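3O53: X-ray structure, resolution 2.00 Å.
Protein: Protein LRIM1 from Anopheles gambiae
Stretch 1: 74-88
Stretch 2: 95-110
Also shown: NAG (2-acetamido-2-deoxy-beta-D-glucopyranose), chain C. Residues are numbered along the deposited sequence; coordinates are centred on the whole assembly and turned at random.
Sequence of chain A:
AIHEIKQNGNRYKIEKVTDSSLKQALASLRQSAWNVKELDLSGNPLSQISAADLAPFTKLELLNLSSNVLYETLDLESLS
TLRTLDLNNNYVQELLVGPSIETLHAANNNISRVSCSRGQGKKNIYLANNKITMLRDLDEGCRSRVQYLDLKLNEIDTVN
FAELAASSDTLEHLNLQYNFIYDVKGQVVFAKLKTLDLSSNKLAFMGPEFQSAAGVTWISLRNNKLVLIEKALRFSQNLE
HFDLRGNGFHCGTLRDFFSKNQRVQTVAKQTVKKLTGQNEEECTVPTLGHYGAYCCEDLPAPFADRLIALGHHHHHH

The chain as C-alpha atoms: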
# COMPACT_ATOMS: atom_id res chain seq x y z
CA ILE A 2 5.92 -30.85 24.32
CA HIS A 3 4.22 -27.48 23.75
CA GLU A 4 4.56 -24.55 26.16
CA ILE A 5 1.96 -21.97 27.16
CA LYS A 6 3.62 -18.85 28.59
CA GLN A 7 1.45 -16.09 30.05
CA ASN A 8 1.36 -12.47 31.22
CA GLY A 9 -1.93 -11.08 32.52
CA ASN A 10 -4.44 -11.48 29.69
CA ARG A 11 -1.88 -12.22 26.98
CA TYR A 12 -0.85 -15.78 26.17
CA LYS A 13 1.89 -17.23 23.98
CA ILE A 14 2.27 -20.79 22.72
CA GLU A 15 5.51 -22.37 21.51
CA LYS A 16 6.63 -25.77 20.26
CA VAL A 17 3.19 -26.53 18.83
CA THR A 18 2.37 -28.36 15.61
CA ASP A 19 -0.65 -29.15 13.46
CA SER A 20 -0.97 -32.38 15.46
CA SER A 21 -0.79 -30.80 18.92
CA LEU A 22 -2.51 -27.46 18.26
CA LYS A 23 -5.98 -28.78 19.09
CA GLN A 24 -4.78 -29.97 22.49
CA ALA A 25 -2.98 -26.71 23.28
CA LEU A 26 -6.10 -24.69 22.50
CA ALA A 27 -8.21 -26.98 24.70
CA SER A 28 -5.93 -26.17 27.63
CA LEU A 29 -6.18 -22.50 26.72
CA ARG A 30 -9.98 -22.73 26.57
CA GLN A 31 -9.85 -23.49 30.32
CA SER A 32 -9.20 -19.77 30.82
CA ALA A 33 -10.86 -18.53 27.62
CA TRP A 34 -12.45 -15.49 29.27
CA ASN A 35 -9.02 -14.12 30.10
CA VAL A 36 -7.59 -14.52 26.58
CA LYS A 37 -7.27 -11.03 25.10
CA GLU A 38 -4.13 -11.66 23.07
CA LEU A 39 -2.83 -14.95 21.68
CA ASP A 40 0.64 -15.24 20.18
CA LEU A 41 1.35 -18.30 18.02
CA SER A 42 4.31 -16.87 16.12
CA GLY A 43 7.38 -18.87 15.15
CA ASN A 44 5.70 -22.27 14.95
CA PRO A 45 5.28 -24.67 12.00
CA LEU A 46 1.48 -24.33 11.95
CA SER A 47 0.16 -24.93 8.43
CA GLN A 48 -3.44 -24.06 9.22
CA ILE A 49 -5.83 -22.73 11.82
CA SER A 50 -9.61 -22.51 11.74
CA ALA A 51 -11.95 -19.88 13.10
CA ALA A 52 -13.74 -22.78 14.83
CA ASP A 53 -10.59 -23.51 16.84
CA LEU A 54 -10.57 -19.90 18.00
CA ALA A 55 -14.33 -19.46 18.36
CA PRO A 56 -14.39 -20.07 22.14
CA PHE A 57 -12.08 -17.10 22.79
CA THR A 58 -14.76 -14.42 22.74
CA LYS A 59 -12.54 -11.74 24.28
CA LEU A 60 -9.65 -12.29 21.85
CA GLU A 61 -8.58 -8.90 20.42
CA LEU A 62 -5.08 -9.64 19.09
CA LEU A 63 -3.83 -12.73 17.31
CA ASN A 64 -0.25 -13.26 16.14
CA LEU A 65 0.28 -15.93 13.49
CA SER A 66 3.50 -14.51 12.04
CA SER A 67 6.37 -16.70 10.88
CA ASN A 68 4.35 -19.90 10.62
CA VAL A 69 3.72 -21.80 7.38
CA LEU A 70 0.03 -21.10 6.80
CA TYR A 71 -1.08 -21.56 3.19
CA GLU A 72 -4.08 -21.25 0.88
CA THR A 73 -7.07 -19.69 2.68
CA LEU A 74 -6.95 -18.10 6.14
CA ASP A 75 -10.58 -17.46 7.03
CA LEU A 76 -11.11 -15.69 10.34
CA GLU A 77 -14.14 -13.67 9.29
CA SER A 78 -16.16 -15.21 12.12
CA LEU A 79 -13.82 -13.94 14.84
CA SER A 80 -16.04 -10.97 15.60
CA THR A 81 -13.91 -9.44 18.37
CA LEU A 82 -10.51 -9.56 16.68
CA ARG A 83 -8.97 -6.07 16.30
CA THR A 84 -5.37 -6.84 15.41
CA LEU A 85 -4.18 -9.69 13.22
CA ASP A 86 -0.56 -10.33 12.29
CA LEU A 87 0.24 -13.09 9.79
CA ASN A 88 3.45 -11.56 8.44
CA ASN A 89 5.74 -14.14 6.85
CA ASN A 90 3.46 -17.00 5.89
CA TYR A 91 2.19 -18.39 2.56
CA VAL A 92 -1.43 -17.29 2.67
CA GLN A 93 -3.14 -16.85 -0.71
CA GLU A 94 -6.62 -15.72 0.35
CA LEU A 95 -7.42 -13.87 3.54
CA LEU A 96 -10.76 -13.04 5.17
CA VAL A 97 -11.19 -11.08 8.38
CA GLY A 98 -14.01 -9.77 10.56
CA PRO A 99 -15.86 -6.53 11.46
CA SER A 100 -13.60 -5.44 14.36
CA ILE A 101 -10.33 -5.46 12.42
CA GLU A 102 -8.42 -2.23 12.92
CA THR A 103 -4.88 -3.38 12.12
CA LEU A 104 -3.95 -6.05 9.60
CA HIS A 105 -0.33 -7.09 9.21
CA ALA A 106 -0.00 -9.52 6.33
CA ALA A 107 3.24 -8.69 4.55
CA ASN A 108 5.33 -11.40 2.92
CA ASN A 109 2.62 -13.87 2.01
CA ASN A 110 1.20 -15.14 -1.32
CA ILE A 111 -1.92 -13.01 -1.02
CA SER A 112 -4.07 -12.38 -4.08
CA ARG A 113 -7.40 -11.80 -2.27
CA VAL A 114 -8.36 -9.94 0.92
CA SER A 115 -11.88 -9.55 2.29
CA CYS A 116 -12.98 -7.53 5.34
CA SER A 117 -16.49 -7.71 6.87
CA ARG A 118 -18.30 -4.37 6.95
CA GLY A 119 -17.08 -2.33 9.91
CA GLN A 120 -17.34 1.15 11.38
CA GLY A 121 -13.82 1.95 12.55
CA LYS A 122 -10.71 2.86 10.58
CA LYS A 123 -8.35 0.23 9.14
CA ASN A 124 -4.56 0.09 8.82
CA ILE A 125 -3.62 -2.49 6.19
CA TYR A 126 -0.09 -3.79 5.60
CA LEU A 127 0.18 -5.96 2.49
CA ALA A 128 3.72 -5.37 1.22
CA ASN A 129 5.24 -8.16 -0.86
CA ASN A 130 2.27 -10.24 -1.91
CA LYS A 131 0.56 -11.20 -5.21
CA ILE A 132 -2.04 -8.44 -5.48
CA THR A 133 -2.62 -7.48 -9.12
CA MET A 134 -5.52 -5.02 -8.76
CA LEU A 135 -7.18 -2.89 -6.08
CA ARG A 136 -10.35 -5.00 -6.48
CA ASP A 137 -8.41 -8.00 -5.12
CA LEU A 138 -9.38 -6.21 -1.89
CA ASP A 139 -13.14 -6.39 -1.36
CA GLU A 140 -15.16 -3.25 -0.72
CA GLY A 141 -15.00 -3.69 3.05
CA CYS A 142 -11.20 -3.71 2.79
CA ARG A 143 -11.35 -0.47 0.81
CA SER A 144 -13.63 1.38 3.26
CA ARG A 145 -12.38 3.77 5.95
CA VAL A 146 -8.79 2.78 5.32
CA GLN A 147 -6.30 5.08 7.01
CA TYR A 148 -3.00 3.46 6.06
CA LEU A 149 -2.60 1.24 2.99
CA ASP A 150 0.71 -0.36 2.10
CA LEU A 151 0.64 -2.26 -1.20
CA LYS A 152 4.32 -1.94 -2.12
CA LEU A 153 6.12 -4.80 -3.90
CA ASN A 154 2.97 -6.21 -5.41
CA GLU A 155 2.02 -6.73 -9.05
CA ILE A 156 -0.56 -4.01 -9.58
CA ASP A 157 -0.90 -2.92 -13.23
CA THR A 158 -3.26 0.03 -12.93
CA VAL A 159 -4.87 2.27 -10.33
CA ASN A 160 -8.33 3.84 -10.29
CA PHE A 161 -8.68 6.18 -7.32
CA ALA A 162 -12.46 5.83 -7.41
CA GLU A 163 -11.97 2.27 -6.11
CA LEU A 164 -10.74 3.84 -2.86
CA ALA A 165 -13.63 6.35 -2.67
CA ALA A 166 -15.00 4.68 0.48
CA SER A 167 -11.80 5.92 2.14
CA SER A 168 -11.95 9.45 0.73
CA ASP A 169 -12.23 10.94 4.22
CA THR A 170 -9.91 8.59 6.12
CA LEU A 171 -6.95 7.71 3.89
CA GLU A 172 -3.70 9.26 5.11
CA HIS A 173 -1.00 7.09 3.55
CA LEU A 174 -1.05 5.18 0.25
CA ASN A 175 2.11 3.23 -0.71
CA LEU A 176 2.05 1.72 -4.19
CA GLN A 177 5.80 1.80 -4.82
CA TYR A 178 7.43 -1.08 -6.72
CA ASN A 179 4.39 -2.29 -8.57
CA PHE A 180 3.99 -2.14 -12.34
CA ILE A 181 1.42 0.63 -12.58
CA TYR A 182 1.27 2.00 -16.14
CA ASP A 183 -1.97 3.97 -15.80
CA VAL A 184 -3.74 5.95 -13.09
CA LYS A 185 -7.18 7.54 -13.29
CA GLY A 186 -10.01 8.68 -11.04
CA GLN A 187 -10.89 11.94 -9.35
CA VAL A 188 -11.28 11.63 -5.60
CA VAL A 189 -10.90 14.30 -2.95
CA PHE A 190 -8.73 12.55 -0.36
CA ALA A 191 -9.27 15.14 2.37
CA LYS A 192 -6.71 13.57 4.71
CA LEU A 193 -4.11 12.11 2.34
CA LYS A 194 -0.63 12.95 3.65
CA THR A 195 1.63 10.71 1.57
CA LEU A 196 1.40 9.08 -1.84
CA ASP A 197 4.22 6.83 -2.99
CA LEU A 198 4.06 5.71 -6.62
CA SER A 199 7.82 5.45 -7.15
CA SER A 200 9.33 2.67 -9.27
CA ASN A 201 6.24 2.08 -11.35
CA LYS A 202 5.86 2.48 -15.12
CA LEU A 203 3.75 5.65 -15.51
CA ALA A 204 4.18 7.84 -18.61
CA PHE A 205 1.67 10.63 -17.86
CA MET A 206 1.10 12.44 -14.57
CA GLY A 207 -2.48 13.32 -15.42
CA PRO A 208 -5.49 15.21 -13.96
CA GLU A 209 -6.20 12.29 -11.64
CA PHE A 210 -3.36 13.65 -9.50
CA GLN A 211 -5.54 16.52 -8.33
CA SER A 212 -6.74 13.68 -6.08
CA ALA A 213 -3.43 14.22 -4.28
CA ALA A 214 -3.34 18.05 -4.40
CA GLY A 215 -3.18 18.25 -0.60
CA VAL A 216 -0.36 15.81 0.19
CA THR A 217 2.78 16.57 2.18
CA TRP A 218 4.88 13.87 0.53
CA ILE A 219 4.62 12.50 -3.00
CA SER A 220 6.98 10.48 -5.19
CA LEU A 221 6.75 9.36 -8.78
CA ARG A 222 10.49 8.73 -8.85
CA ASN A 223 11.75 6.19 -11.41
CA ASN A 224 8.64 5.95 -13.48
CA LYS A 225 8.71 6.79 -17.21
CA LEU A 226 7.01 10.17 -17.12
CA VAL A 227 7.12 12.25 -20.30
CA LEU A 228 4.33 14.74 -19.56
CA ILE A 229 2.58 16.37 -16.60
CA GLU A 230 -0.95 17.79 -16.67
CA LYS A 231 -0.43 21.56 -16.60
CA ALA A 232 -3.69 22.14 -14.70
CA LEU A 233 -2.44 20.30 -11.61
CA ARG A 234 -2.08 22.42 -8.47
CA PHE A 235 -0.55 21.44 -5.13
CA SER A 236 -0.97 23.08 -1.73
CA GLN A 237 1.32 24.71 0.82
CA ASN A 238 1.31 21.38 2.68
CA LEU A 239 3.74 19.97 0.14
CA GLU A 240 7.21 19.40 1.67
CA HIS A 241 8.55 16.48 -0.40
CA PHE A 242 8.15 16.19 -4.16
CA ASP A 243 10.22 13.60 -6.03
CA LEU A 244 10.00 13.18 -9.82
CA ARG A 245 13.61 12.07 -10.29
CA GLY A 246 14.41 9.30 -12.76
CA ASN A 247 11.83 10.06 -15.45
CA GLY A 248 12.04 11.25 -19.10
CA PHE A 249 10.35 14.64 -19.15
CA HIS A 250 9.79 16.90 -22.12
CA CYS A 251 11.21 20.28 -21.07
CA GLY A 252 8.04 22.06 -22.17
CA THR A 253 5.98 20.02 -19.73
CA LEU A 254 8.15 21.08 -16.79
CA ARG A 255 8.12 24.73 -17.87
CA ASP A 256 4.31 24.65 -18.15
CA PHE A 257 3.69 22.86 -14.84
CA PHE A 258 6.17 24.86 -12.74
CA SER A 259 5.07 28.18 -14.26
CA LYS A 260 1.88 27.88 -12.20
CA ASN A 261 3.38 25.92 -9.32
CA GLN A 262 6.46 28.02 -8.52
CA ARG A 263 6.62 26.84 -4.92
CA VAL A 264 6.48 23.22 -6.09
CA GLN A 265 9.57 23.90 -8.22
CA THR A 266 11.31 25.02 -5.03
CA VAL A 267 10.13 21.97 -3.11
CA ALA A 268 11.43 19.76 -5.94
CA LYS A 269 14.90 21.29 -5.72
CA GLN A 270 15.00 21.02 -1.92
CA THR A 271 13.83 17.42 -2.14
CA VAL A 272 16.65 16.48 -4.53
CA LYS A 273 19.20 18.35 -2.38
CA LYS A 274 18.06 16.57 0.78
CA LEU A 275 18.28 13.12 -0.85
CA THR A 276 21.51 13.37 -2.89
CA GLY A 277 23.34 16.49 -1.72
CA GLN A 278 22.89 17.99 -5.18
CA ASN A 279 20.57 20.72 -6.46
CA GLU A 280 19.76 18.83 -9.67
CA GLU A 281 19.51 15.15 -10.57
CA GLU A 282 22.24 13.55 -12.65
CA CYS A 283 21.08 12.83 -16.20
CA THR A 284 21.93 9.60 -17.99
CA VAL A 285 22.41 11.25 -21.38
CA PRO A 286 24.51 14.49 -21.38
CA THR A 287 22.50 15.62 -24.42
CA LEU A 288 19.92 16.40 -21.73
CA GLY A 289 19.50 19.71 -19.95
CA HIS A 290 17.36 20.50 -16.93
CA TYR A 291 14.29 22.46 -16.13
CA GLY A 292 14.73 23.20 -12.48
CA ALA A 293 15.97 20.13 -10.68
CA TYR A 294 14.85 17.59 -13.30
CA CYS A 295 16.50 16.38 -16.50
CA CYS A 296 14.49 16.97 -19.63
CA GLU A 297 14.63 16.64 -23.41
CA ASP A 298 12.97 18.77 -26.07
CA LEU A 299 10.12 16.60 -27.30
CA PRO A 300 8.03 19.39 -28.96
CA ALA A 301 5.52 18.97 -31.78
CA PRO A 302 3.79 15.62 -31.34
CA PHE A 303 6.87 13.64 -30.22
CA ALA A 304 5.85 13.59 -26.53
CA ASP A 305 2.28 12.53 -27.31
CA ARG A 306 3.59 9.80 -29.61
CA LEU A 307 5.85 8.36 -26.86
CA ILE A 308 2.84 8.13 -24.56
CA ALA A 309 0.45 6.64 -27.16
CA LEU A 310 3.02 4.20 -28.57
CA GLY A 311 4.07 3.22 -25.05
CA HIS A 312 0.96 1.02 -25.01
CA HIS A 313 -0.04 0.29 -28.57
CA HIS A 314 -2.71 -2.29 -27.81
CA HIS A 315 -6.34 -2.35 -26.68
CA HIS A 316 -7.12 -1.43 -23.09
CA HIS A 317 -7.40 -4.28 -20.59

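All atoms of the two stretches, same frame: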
# COMPACT_ATOMS: atom_id res chain seq x y z
N LEU A 74 -6.85 -18.37 4.71
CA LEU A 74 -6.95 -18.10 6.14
C LEU A 74 -8.24 -17.33 6.37
O LEU A 74 -8.34 -16.14 6.08
CB LEU A 74 -5.75 -17.27 6.64
CG LEU A 74 -5.85 -16.88 8.12
CD1 LEU A 74 -6.01 -18.13 8.97
CD2 LEU A 74 -4.66 -16.05 8.58
N ASP A 75 -9.25 -18.03 6.89
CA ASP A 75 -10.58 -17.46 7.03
C ASP A 75 -10.91 -17.26 8.49
O ASP A 75 -11.22 -18.21 9.20
CB ASP A 75 -11.64 -18.35 6.37
CG ASP A 75 -13.02 -17.70 6.35
OD1 ASP A 75 -13.25 -16.73 7.11
OD2 ASP A 75 -13.88 -18.17 5.58
N LEU A 76 -10.82 -16.02 8.95
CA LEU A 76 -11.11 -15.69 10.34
C LEU A 76 -12.21 -14.65 10.41
O LEU A 76 -12.27 -13.87 11.35
CB LEU A 76 -9.85 -15.15 11.00
CG LEU A 76 -8.66 -16.09 10.93
CD1 LEU A 76 -7.47 -15.45 11.63
CD2 LEU A 76 -9.01 -17.44 11.56
N GLU A 77 -13.07 -14.65 9.40
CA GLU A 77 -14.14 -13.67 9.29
C GLU A 77 -15.08 -13.76 10.49
O GLU A 77 -15.69 -12.76 10.89
CB GLU A 77 -14.91 -13.89 7.99
CG GLU A 77 -15.95 -12.82 7.70
CD GLU A 77 -16.61 -13.00 6.34
OE1 GLU A 77 -15.88 -13.21 5.34
OE2 GLU A 77 -17.85 -12.93 6.27
N SER A 78 -15.20 -14.96 11.05
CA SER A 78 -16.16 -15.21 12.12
C SER A 78 -15.61 -14.88 13.50
O SER A 78 -16.32 -15.03 14.49
CB SER A 78 -16.63 -16.67 12.10
OG SER A 78 -15.57 -17.54 12.45
N LEU A 79 -14.36 -14.44 13.58
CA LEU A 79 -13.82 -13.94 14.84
C LEU A 79 -14.21 -12.47 14.97
O LEU A 79 -13.49 -11.57 14.54
CB LEU A 79 -12.30 -14.13 14.91
CG LEU A 79 -11.83 -15.59 14.77
CD1 LEU A 79 -10.33 -15.69 15.01
CD2 LEU A 79 -12.60 -16.51 15.72
N SER A 80 -15.38 -12.26 15.57
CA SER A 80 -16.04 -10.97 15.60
C SER A 80 -15.34 -9.92 16.46
O SER A 80 -15.55 -8.72 16.26
CB SER A 80 -17.47 -11.16 16.10
OG SER A 80 -18.15 -9.93 16.23
N THR A 81 -14.52 -10.36 17.41
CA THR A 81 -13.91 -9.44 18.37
C THR A 81 -12.50 -9.03 17.98
O THR A 81 -11.98 -8.03 18.46
CB THR A 81 -13.90 -10.04 19.79
OG1 THR A 81 -15.25 -10.15 20.27
CG2 THR A 81 -13.11 -9.16 20.76
N LEU A 82 -11.88 -9.81 17.10
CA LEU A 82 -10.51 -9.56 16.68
C LEU A 82 -10.30 -8.13 16.15
O LEU A 82 -11.04 -7.67 15.28
CB LEU A 82 -10.12 -10.57 15.59
CG LEU A 82 -8.62 -10.83 15.45
CD1 LEU A 82 -8.06 -11.50 16.70
CD2 LEU A 82 -8.36 -11.69 14.21
N ARG A 83 -9.30 -7.44 16.70
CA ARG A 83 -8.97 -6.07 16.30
C ARG A 83 -7.63 -6.01 15.58
O ARG A 83 -7.43 -5.20 14.69
CB ARG A 83 -8.91 -5.15 17.54
CG ARG A 83 -10.21 -5.09 18.33
CD ARG A 83 -10.03 -4.37 19.67
NE ARG A 83 -9.86 -2.93 19.49
CZ ARG A 83 -9.61 -2.07 20.48
NH1 ARG A 83 -9.48 -2.50 21.73
NH2 ARG A 83 -9.47 -0.78 20.21
N THR A 84 -6.70 -6.87 15.98
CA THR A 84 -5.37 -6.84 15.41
C THR A 84 -5.00 -8.25 14.99
O THR A 84 -5.11 -9.17 15.78
CB THR A 84 -4.34 -6.30 16.43
OG1 THR A 84 -4.73 -4.98 16.83
CG2 THR A 84 -2.95 -6.23 15.83
N LEU A 85 -4.57 -8.40 13.74
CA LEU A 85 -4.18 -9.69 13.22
C LEU A 85 -2.83 -9.54 12.55
O LEU A 85 -2.68 -8.69 11.68
CB LEU A 85 -5.20 -10.18 12.20
CG LEU A 85 -4.87 -11.50 11.50
CD1 LEU A 85 -4.82 -12.65 12.50
CD2 LEU A 85 -5.90 -11.78 10.41
N ASP A 86 -1.87 -10.35 12.94
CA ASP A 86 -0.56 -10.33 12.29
C ASP A 86 -0.23 -11.72 11.73
O ASP A 86 -0.03 -12.66 12.48
CB ASP A 86 0.51 -9.90 13.29
CG ASP A 86 1.89 -9.76 12.66
OD1 ASP A 86 2.12 -10.32 11.57
OD2 ASP A 86 2.76 -9.11 13.27
N LEU A 87 -0.20 -11.84 10.41
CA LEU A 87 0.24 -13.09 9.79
C LEU A 87 1.42 -12.86 8.86
O LEU A 87 1.63 -13.60 7.91
CB LEU A 87 -0.90 -13.75 9.01
CG LEU A 87 -1.44 -12.96 7.82
CD1 LEU A 87 -1.83 -13.89 6.68
CD2 LEU A 87 -2.61 -12.12 8.28
N ASN A 88 2.20 -11.82 9.15
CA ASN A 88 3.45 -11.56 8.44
C ASN A 88 4.25 -12.85 8.29
O ASN A 88 4.34 -13.64 9.23
CB ASN A 88 4.31 -10.54 9.19
CG ASN A 88 3.81 -9.11 9.06
OD1 ASN A 88 2.93 -8.81 8.25
ND2 ASN A 88 4.38 -8.21 9.86
N LEU A 95 -7.29 -14.27 2.15
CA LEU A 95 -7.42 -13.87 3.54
C LEU A 95 -8.79 -13.24 3.75
O LEU A 95 -9.20 -12.39 2.97
CB LEU A 95 -6.30 -12.86 3.88
CG LEU A 95 -6.34 -12.08 5.19
CD1 LEU A 95 -6.32 -13.05 6.36
CD2 LEU A 95 -5.14 -11.10 5.25
N LEU A 96 -9.49 -13.65 4.81
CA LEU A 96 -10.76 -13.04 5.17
C LEU A 96 -10.77 -12.70 6.66
O LEU A 96 -10.45 -13.54 7.49
CB LEU A 96 -11.92 -14.01 4.88
CG LEU A 96 -12.01 -14.55 3.45
CD1 LEU A 96 -11.06 -15.71 3.28
CD2 LEU A 96 -13.44 -14.98 3.13
N VAL A 97 -11.17 -11.49 6.99
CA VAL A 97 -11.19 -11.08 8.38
C VAL A 97 -12.50 -10.38 8.73
O VAL A 97 -13.30 -10.04 7.85
CB VAL A 97 -9.96 -10.21 8.72
CG1 VAL A 97 -8.70 -10.97 8.34
CG2 VAL A 97 -10.01 -8.88 7.99
N GLY A 98 -12.72 -10.17 10.03
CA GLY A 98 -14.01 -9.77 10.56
C GLY A 98 -14.23 -8.28 10.71
O GLY A 98 -13.41 -7.47 10.27
N PRO A 99 -15.35 -7.91 11.37
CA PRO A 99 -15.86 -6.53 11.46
C PRO A 99 -15.13 -5.64 12.47
O PRO A 99 -15.35 -4.43 12.45
CB PRO A 99 -17.31 -6.72 11.91
CG PRO A 99 -17.54 -8.22 12.01
CD PRO A 99 -16.20 -8.84 12.11
N SER A 100 -14.30 -6.22 13.34
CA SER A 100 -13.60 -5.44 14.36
C SER A 100 -12.14 -5.18 14.01
O SER A 100 -11.40 -4.58 14.80
CB SER A 100 -13.67 -6.14 15.72
OG SER A 100 -15.00 -6.18 16.19
N ILE A 101 -11.71 -5.64 12.84
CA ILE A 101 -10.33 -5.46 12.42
C ILE A 101 -9.98 -3.98 12.28
O ILE A 101 -10.65 -3.22 11.57
CB ILE A 101 -10.05 -6.21 11.10
CG1 ILE A 101 -10.19 -7.71 11.33
CG2 ILE A 101 -8.66 -5.93 10.60
CD1 ILE A 101 -9.19 -8.27 12.34
N GLU A 102 -8.92 -3.59 12.96
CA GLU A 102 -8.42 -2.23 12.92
C GLU A 102 -7.02 -2.23 12.32
O GLU A 102 -6.64 -1.30 11.64
CB GLU A 102 -8.38 -1.62 14.34
CG GLU A 102 -9.73 -1.59 15.04
CD GLU A 102 -9.65 -1.05 16.47
OE1 GLU A 102 -8.54 -1.01 17.06
OE2 GLU A 102 -10.71 -0.66 17.01
N THR A 103 -6.26 -3.29 12.59
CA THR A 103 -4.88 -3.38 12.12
C THR A 103 -4.59 -4.75 11.55
O THR A 103 -4.76 -5.76 12.24
CB THR A 103 -3.88 -3.09 13.26
OG1 THR A 103 -4.08 -1.76 13.74
CG2 THR A 103 -2.44 -3.23 12.77
N LEU A 104 -4.15 -4.79 10.30
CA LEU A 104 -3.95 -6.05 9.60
C LEU A 104 -2.53 -6.09 9.05
O LEU A 104 -2.20 -5.38 8.10
CB LEU A 104 -4.96 -6.18 8.46
CG LEU A 104 -4.94 -7.48 7.65
CD1 LEU A 104 -5.18 -8.65 8.58
CD2 LEU A 104 -5.99 -7.46 6.53
N HIS A 105 -1.69 -6.90 9.67
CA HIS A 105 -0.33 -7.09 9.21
C HIS A 105 -0.27 -8.39 8.44
O HIS A 105 -0.46 -9.46 9.01
CB HIS A 105 0.62 -7.19 10.41
CG HIS A 105 0.90 -5.87 11.06
ND1 HIS A 105 1.76 -4.95 10.52
CD2 HIS A 105 0.42 -5.33 12.20
CE1 HIS A 105 1.81 -3.89 11.30
NE2 HIS A 105 1.01 -4.09 12.33
N ALA A 106 -0.01 -8.31 7.15
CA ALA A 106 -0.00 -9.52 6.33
C ALA A 106 1.00 -9.39 5.19
O ALA A 106 0.74 -9.80 4.07
CB ALA A 106 -1.39 -9.81 5.78
N ALA A 107 2.16 -8.82 5.51
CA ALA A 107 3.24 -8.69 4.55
C ALA A 107 3.90 -10.04 4.34
O ALA A 107 3.85 -10.91 5.21
CB ALA A 107 4.27 -7.65 5.06
N ASN A 108 4.53 -10.21 3.18
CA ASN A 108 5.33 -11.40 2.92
C ASN A 108 4.52 -12.68 2.95
O ASN A 108 4.89 -13.66 3.60
CB ASN A 108 6.49 -11.47 3.91
CG ASN A 108 7.30 -10.20 3.93
OD1 ASN A 108 7.32 -9.45 2.95
ND2 ASN A 108 7.97 -9.93 5.04
N ASN A 109 3.40 -12.66 2.24
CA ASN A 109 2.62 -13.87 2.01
C ASN A 109 2.50 -14.13 0.51
O ASN A 109 3.32 -13.64 -0.26
CB ASN A 109 1.26 -13.75 2.70
CG ASN A 109 1.33 -14.10 4.18
OD1 ASN A 109 1.05 -15.23 4.56
ND2 ASN A 109 1.72 -13.14 5.01
N ASN A 110 1.51 -14.93 0.10
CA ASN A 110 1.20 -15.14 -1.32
C ASN A 110 -0.14 -14.51 -1.69
O ASN A 110 -0.83 -15.00 -2.59
CB ASN A 110 1.08 -16.65 -1.65
CG ASN A 110 2.36 -17.42 -1.43
OD1 ASN A 110 3.33 -16.91 -0.87
ND2 ASN A 110 2.35 -18.69 -1.85
C1 NAG C . 3.94 -10.91 16.31
C2 NAG C . 4.12 -9.45 16.68
C3 NAG C . 5.42 -8.92 16.09
C4 NAG C . 6.59 -9.84 16.44
C5 NAG C . 6.28 -11.28 16.08
C6 NAG C . 7.40 -12.20 16.54
C7 NAG C . 2.17 -8.00 16.86
C8 NAG C . 1.12 -7.29 16.08
N2 NAG C . 3.04 -8.69 16.13
O3 NAG C . 5.63 -7.61 16.54
O4 NAG C . 7.70 -9.42 15.70
O5 NAG C . 5.07 -11.68 16.69
O6 NAG C . 7.50 -12.13 17.94
O7 NAG C . 2.21 -7.93 18.10
O HOH W 1 -11.45 -11.50 12.18
O HOH W 2 -14.35 -11.07 5.27
O HOH W 3 -13.00 -8.86 13.50
O HOH W 4 3.29 -5.90 8.31

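Successive turns of a leucine-rich repeat solenoid illustrate a general principle: parallel strands stacked in register pair through their backbones, while alternating side chains sort apolar groups to one face and polar groups largely to the other. In LRIM1 the strand at Leu 74 runs nearly parallel to that at Leu 95. Leu 96 N donates to Leu 74 O (3.0 Å), and Leu 96 O receives Leu 76 N (2.9 Å). Asp 75, on the other face, reaches forward along its own chain, where its OD1 accepts Glu 77 N at 3.1 Å.

Beyond this pair the direct ladder breaks although the chains stay close: Leu 76 O and Gly 98 N lie 4.0 Å apart, and a water links them; another joins Glu 77 OE1 to Val 97 O. Gly 98 suits this tight passage, since a CB there would clash with Leu 79 O and Glu 77 O. Direct hydrogen bonding resumes where Ser 100 OG donates to Ser 80 O (2.6 Å). Leu 82 CD2 then meets Ile 101 CD1 at 4.0 Å.

Arg 83 works twice: its carbonyl accepts both Glu 102 N and Thr 103 N, and its guanidinium forms a salt bridge, NH2 to Glu 102 OE1, at 3.3 Å. The second parallel ladder follows, with Leu 85 N bonded to Thr 103 O (3.0 Å) and Leu 85 O to His 105 N (2.9 Å). The Leu 85 side chain packs into the core, its CD2 3.6 Å from Val 97 CG1 and 3.7 Å from Leu 104 CD1. On the opposite face, Asp 86 OD2 accepts the sugar's N2 (2.9 Å), while OD1 holds Asn 88 N.

Leu 87 N continues the ladder to His 105 O (2.8 Å). As the strands end, asparagine amides replace backbone pairing: Asn 109 ND2 donates to Leu 87 O (2.9 Å), and Asn 88 OD1 accepts Ala 107 N (2.8 Å).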